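Local coordinates for protein putative hydrolase (PDB 3CMN) that is a putative hydrolase, probably a zincin-like metallopeptidase, captured in its apo form as a largely helical chain, at residues G132-R137 with T298-M303; A26-S31 with D78-L83. All coordinates share one frame; numbering follows the deposited sequence.

Contact 1 of 2, residues G132-R137 with T298-M303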
# COMPACT_ATOMS: atom_id res chain seq x y z
N GLY A 132 -3.03 -3.12 17.10
CA GLY A 132 -2.45 -2.04 17.89
C GLY A 132 -0.98 -1.92 17.53
O GLY A 132 -0.41 -0.83 17.51
N TYR A 133 -0.37 -3.06 17.23
CA TYR A 133 1.02 -3.07 16.84
C TYR A 133 1.17 -2.36 15.50
O TYR A 133 2.09 -1.57 15.31
CB TYR A 133 1.53 -4.50 16.72
CG TYR A 133 2.96 -4.56 16.29
CD1 TYR A 133 3.99 -4.20 17.16
CD2 TYR A 133 3.30 -4.91 14.98
CE1 TYR A 133 5.31 -4.18 16.75
CE2 TYR A 133 4.62 -4.90 14.56
CZ TYR A 133 5.62 -4.53 15.44
OH TYR A 133 6.94 -4.49 15.03
N LEU A 134 0.27 -2.66 14.56
CA LEU A 134 0.29 -2.04 13.24
C LEU A 134 0.16 -0.53 13.38
O LEU A 134 0.80 0.22 12.64
CB LEU A 134 -0.84 -2.59 12.38
CG LEU A 134 -0.64 -4.00 11.80
CD1 LEU A 134 -1.91 -4.42 11.07
CD2 LEU A 134 0.57 -4.02 10.85
N ALA A 135 -0.66 -0.09 14.34
CA ALA A 135 -0.88 1.34 14.57
C ALA A 135 0.39 2.15 14.91
O ALA A 135 0.42 3.36 14.70
CB ALA A 135 -1.93 1.54 15.66
N GLN A 136 1.42 1.50 15.42
CA GLN A 136 2.64 2.23 15.74
C GLN A 136 3.69 2.12 14.66
O GLN A 136 4.82 2.57 14.82
CB GLN A 136 3.24 1.75 17.06
CG GLN A 136 2.89 0.37 17.48
CD GLN A 136 3.60 -0.02 18.75
OE1 GLN A 136 4.82 -0.22 18.76
NE2 GLN A 136 2.85 -0.12 19.85
N ARG A 137 3.30 1.53 13.54
CA ARG A 137 4.23 1.35 12.45
C ARG A 137 3.72 1.91 11.12
O ARG A 137 4.51 2.34 10.29
CB ARG A 137 4.57 -0.13 12.35
CG ARG A 137 5.12 -0.68 13.67
CD ARG A 137 5.99 -1.87 13.41
NE ARG A 137 6.77 -1.63 12.20
CZ ARG A 137 7.51 -2.54 11.58
NH1 ARG A 137 7.60 -3.78 12.05
NH2 ARG A 137 8.16 -2.20 10.47
N THR A 298 6.51 -4.75 3.90
CA THR A 298 6.14 -5.90 3.09
C THR A 298 5.75 -7.09 3.95
O THR A 298 4.77 -7.78 3.68
CB THR A 298 7.31 -6.28 2.17
OG1 THR A 298 7.44 -5.28 1.15
CG2 THR A 298 7.08 -7.64 1.52
N MET A 299 6.52 -7.32 5.01
CA MET A 299 6.24 -8.43 5.90
C MET A 299 4.92 -8.24 6.63
O MET A 299 4.13 -9.18 6.76
CB MET A 299 7.38 -8.60 6.91
CG MET A 299 8.72 -8.90 6.25
SD MET A 299 10.07 -9.13 7.42
CE MET A 299 10.23 -7.48 8.10
N LEU A 300 4.66 -7.03 7.09
CA LEU A 300 3.43 -6.74 7.80
C LEU A 300 2.22 -6.75 6.86
O LEU A 300 1.12 -7.12 7.25
CB LEU A 300 3.53 -5.40 8.53
CG LEU A 300 4.62 -5.25 9.60
CD1 LEU A 300 4.69 -3.79 10.04
CD2 LEU A 300 4.33 -6.15 10.81
N ASP A 301 2.43 -6.35 5.61
CA ASP A 301 1.34 -6.36 4.64
C ASP A 301 0.96 -7.82 4.37
O ASP A 301 -0.20 -8.16 4.21
CB ASP A 301 1.77 -5.67 3.34
CG ASP A 301 0.61 -5.42 2.41
OD1 ASP A 301 -0.54 -5.30 2.89
OD2 ASP A 301 0.85 -5.32 1.19
N GLN A 302 1.97 -8.67 4.34
CA GLN A 302 1.75 -10.08 4.13
C GLN A 302 1.04 -10.69 5.34
O GLN A 302 0.10 -11.49 5.20
CB GLN A 302 3.09 -10.76 3.93
CG GLN A 302 2.99 -12.23 3.67
CD GLN A 302 4.34 -12.84 3.49
OE1 GLN A 302 4.70 -13.79 4.18
NE2 GLN A 302 5.12 -12.29 2.57
N MET A 303 1.51 -10.31 6.53
CA MET A 303 0.95 -10.75 7.80
C MET A 303 -0.56 -10.53 7.82
O MET A 303 -1.32 -11.40 8.27
CB MET A 303 1.60 -9.98 8.96
CG MET A 303 1.09 -10.29 10.39
SD MET A 303 -0.54 -9.65 10.89
CE MET A 303 -0.19 -7.94 11.18
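L300 meets three side chains of 132-137, each with a different part of its own side chain. Its CD1 methyl sits over the centre of the R137 guanidinium, 3.4 Å from CZ, and the two side chains cross at about a right angle; the flat cation is thus packed against a hydrocarbon on that face. The other methyl, CD2, comes in the plane of the Y133 ring and reaches its edge, 4.0 Å from CE2. Lower on the leucine, CB lies 4.0 Å from CD2 of L134, and these two side chains slide past each other in opposite directions. One turn further along, M303 meets L134 tip to tip, its CE 3.9 Å from CD1 of L134, with the methionine chain bent at chi2 (-74°) and again at chi3.

No hydrogen bond spans the two segments, yet one within 132-137 sets the stage for L300: NH1 of R137 donates to OH of Y133 over 3.1 Å, with the hydroxyl tilted 17° from the guanidinium plane. Together with CG of R137, which lies over the rim of one ring face, this bond ties tyrosine and arginine into one unit. The backbone N of R137 in turn bonds to O of L134, where the helix gives way to a loop. R137 also touches R293 and Q296 of helix 283-307. The whole is surface packing in a helical protein: the C-terminal end of helix 120-135 resting on the side of a long helix.

Contact 2 of 2, residues A26-S31 with D78-L83; sequences AALRLS and DRREWL
L83 presents its CD1 methyl to A27, L28 and S31, three residues from one side of helix 20-31. CG is anti to the carbonyl carbon, beside the backbone N, and from there chi2 (173°) places CD1, which lies 3.6 Å from O of A27 and 3.7 Å from OG of S31, while CD2 approaches CB of A27. L28 crosses it obliquely, its CD2 3.8 Å from CD1 of L83 and also against CG in the extended chain of R80. The hydroxyl of S31 is turned back on its own helix: OG lies between the backbone N and the carbonyl carbon and donates to O of L28 over 2.8 Å, from above the carbonyl plane.

The two helical segments run nearly antiparallel, at 156° with their axes 9.9 Å apart, and the second begins here with a capping box. The side chain of D78, the N-cap, accepts from N of E81, though the place of OD1 is less sure, and E81 answers by taking N of D78 on the anti lone pair of OE1; OD2 of D78 also accepts from N of R80. OE1 of E81 has a salt bridge to R41 as well.

Polar contact between the segments falls to R79. Its chain is extended from CG to NE, and NH1 donates to O of S31 over 3.1 Å, nearly in line with the carbonyl at 166°. N162 holds the NE side of the same guanidinium through OD1. An alanine in place of R79 would probably leave O of S31 and OD1 of N162 without these donors and loosen the tie between the two helices. Beyond the interface, S31 and L83 both touch helix 120-135, through A135 and L131 respectively.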
# COMPACT_ATOMS: atom_id res chain seq x y z
N ALA A 26 -7.90 -3.80 22.96
CA ALA A 26 -6.55 -4.33 22.88
C ALA A 26 -5.71 -3.50 21.92
O ALA A 26 -4.54 -3.22 22.19
CB ALA A 26 -6.60 -5.79 22.41
N ALA A 27 -6.30 -3.12 20.79
CA ALA A 27 -5.61 -2.32 19.78
C ALA A 27 -5.28 -0.94 20.32
O ALA A 27 -4.15 -0.47 20.20
CB ALA A 27 -6.48 -2.18 18.53
N LEU A 28 -6.27 -0.29 20.92
CA LEU A 28 -6.09 1.04 21.49
C LEU A 28 -4.97 1.09 22.52
O LEU A 28 -4.18 2.04 22.55
CB LEU A 28 -7.39 1.53 22.13
CG LEU A 28 -8.45 1.97 21.12
CD1 LEU A 28 -9.79 2.19 21.83
CD2 LEU A 28 -7.98 3.26 20.45
N ARG A 29 -4.89 0.06 23.35
CA ARG A 29 -3.88 -0.00 24.39
C ARG A 29 -2.49 -0.35 23.91
O ARG A 29 -1.52 0.26 24.35
CB ARG A 29 -4.33 -0.96 25.49
CG ARG A 29 -5.60 -0.46 26.11
CD ARG A 29 -5.72 -0.76 27.57
NE ARG A 29 -4.55 -0.40 28.37
CZ ARG A 29 -3.96 0.79 28.40
NH1 ARG A 29 -4.42 1.80 27.66
NH2 ARG A 29 -2.93 0.98 29.20
N LEU A 30 -2.37 -1.30 22.99
CA LEU A 30 -1.06 -1.66 22.48
C LEU A 30 -0.51 -0.56 21.57
O LEU A 30 0.71 -0.42 21.42
CB LEU A 30 -1.15 -2.99 21.73
CG LEU A 30 0.10 -3.89 21.79
CD1 LEU A 30 -0.29 -5.32 21.49
CD2 LEU A 30 1.14 -3.39 20.81
N SER A 31 -1.39 0.24 20.98
CA SER A 31 -0.93 1.32 20.10
C SER A 31 -0.18 2.41 20.87
O SER A 31 0.63 3.13 20.30
CB SER A 31 -2.11 1.94 19.35
OG SER A 31 -2.89 2.75 20.20
N ASP A 78 -3.15 10.51 14.37
CA ASP A 78 -2.28 10.08 15.45
C ASP A 78 -2.66 8.59 15.41
O ASP A 78 -3.48 8.19 14.56
CB ASP A 78 -2.67 10.69 16.80
CG ASP A 78 -3.94 10.11 17.36
OD1 ASP A 78 -5.02 10.40 16.81
OD2 ASP A 78 -3.88 9.34 18.34
N ARG A 79 -2.11 7.78 16.30
CA ARG A 79 -2.41 6.34 16.28
C ARG A 79 -3.85 6.00 16.63
O ARG A 79 -4.41 5.04 16.11
CB ARG A 79 -1.45 5.59 17.20
CG ARG A 79 0.00 5.70 16.75
CD ARG A 79 0.94 5.04 17.73
NE ARG A 79 2.33 5.29 17.35
CZ ARG A 79 3.36 5.14 18.17
NH1 ARG A 79 3.16 4.75 19.42
NH2 ARG A 79 4.59 5.38 17.75
N ARG A 80 -4.45 6.79 17.51
CA ARG A 80 -5.83 6.55 17.91
C ARG A 80 -6.77 6.82 16.74
O ARG A 80 -7.69 6.03 16.47
CB ARG A 80 -6.20 7.44 19.09
CG ARG A 80 -7.60 7.22 19.60
CD ARG A 80 -7.92 8.11 20.78
NE ARG A 80 -9.15 7.68 21.43
CZ ARG A 80 -10.38 8.01 21.03
NH1 ARG A 80 -10.56 8.80 19.98
NH2 ARG A 80 -11.42 7.54 21.70
N GLU A 81 -6.55 7.92 16.04
CA GLU A 81 -7.38 8.25 14.90
C GLU A 81 -7.19 7.24 13.78
O GLU A 81 -8.14 6.88 13.10
CB GLU A 81 -7.08 9.66 14.40
CG GLU A 81 -7.38 10.74 15.43
CD GLU A 81 -6.94 12.11 14.99
OE1 GLU A 81 -5.78 12.23 14.52
OE2 GLU A 81 -7.74 13.06 15.11
N TRP A 82 -5.97 6.75 13.61
CA TRP A 82 -5.75 5.76 12.57
C TRP A 82 -6.61 4.53 12.87
O TRP A 82 -7.23 3.97 11.97
CB TRP A 82 -4.27 5.37 12.49
CG TRP A 82 -4.02 4.34 11.43
CD1 TRP A 82 -3.92 4.56 10.09
CD2 TRP A 82 -3.93 2.93 11.61
NE1 TRP A 82 -3.77 3.37 9.42
CE2 TRP A 82 -3.77 2.35 10.33
CE3 TRP A 82 -3.95 2.09 12.74
CZ2 TRP A 82 -3.65 0.96 10.14
CZ3 TRP A 82 -3.83 0.71 12.55
CH2 TRP A 82 -3.68 0.16 11.25
N LEU A 83 -6.64 4.13 14.14
CA LEU A 83 -7.41 2.98 14.59
C LEU A 83 -8.93 3.14 14.46
O LEU A 83 -9.60 2.27 13.93
CB LEU A 83 -7.08 2.65 16.05
CG LEU A 83 -5.79 1.88 16.36
CD1 LEU A 83 -5.60 1.84 17.87
CD2 LEU A 83 -5.87 0.46 15.78

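In the fold
Burial and chemistry change together between these two contacts, whose centres lie 13 Å apart. Contact 1 is a surface contact joining helix 120-135 to helix 283-307, segments 161 residues apart, by apolar packing and a leucine methyl over an arginine guanidinium, with no hydrogen bond across it. Contact 2 is mostly buried, though further from the centre of the chain, and pairs helix 20-31 with helix 79-92 through leucine packing plus an arginine-to-carbonyl bond. They share no helix, but the end of helix 120-135 and the residue after it reach contact 2: A135 packs on W82, and Q136 lies against R79 and makes a weak hydrogen bond to O of L30. N162 bridges them too, bonding O of A135 and NE of R79.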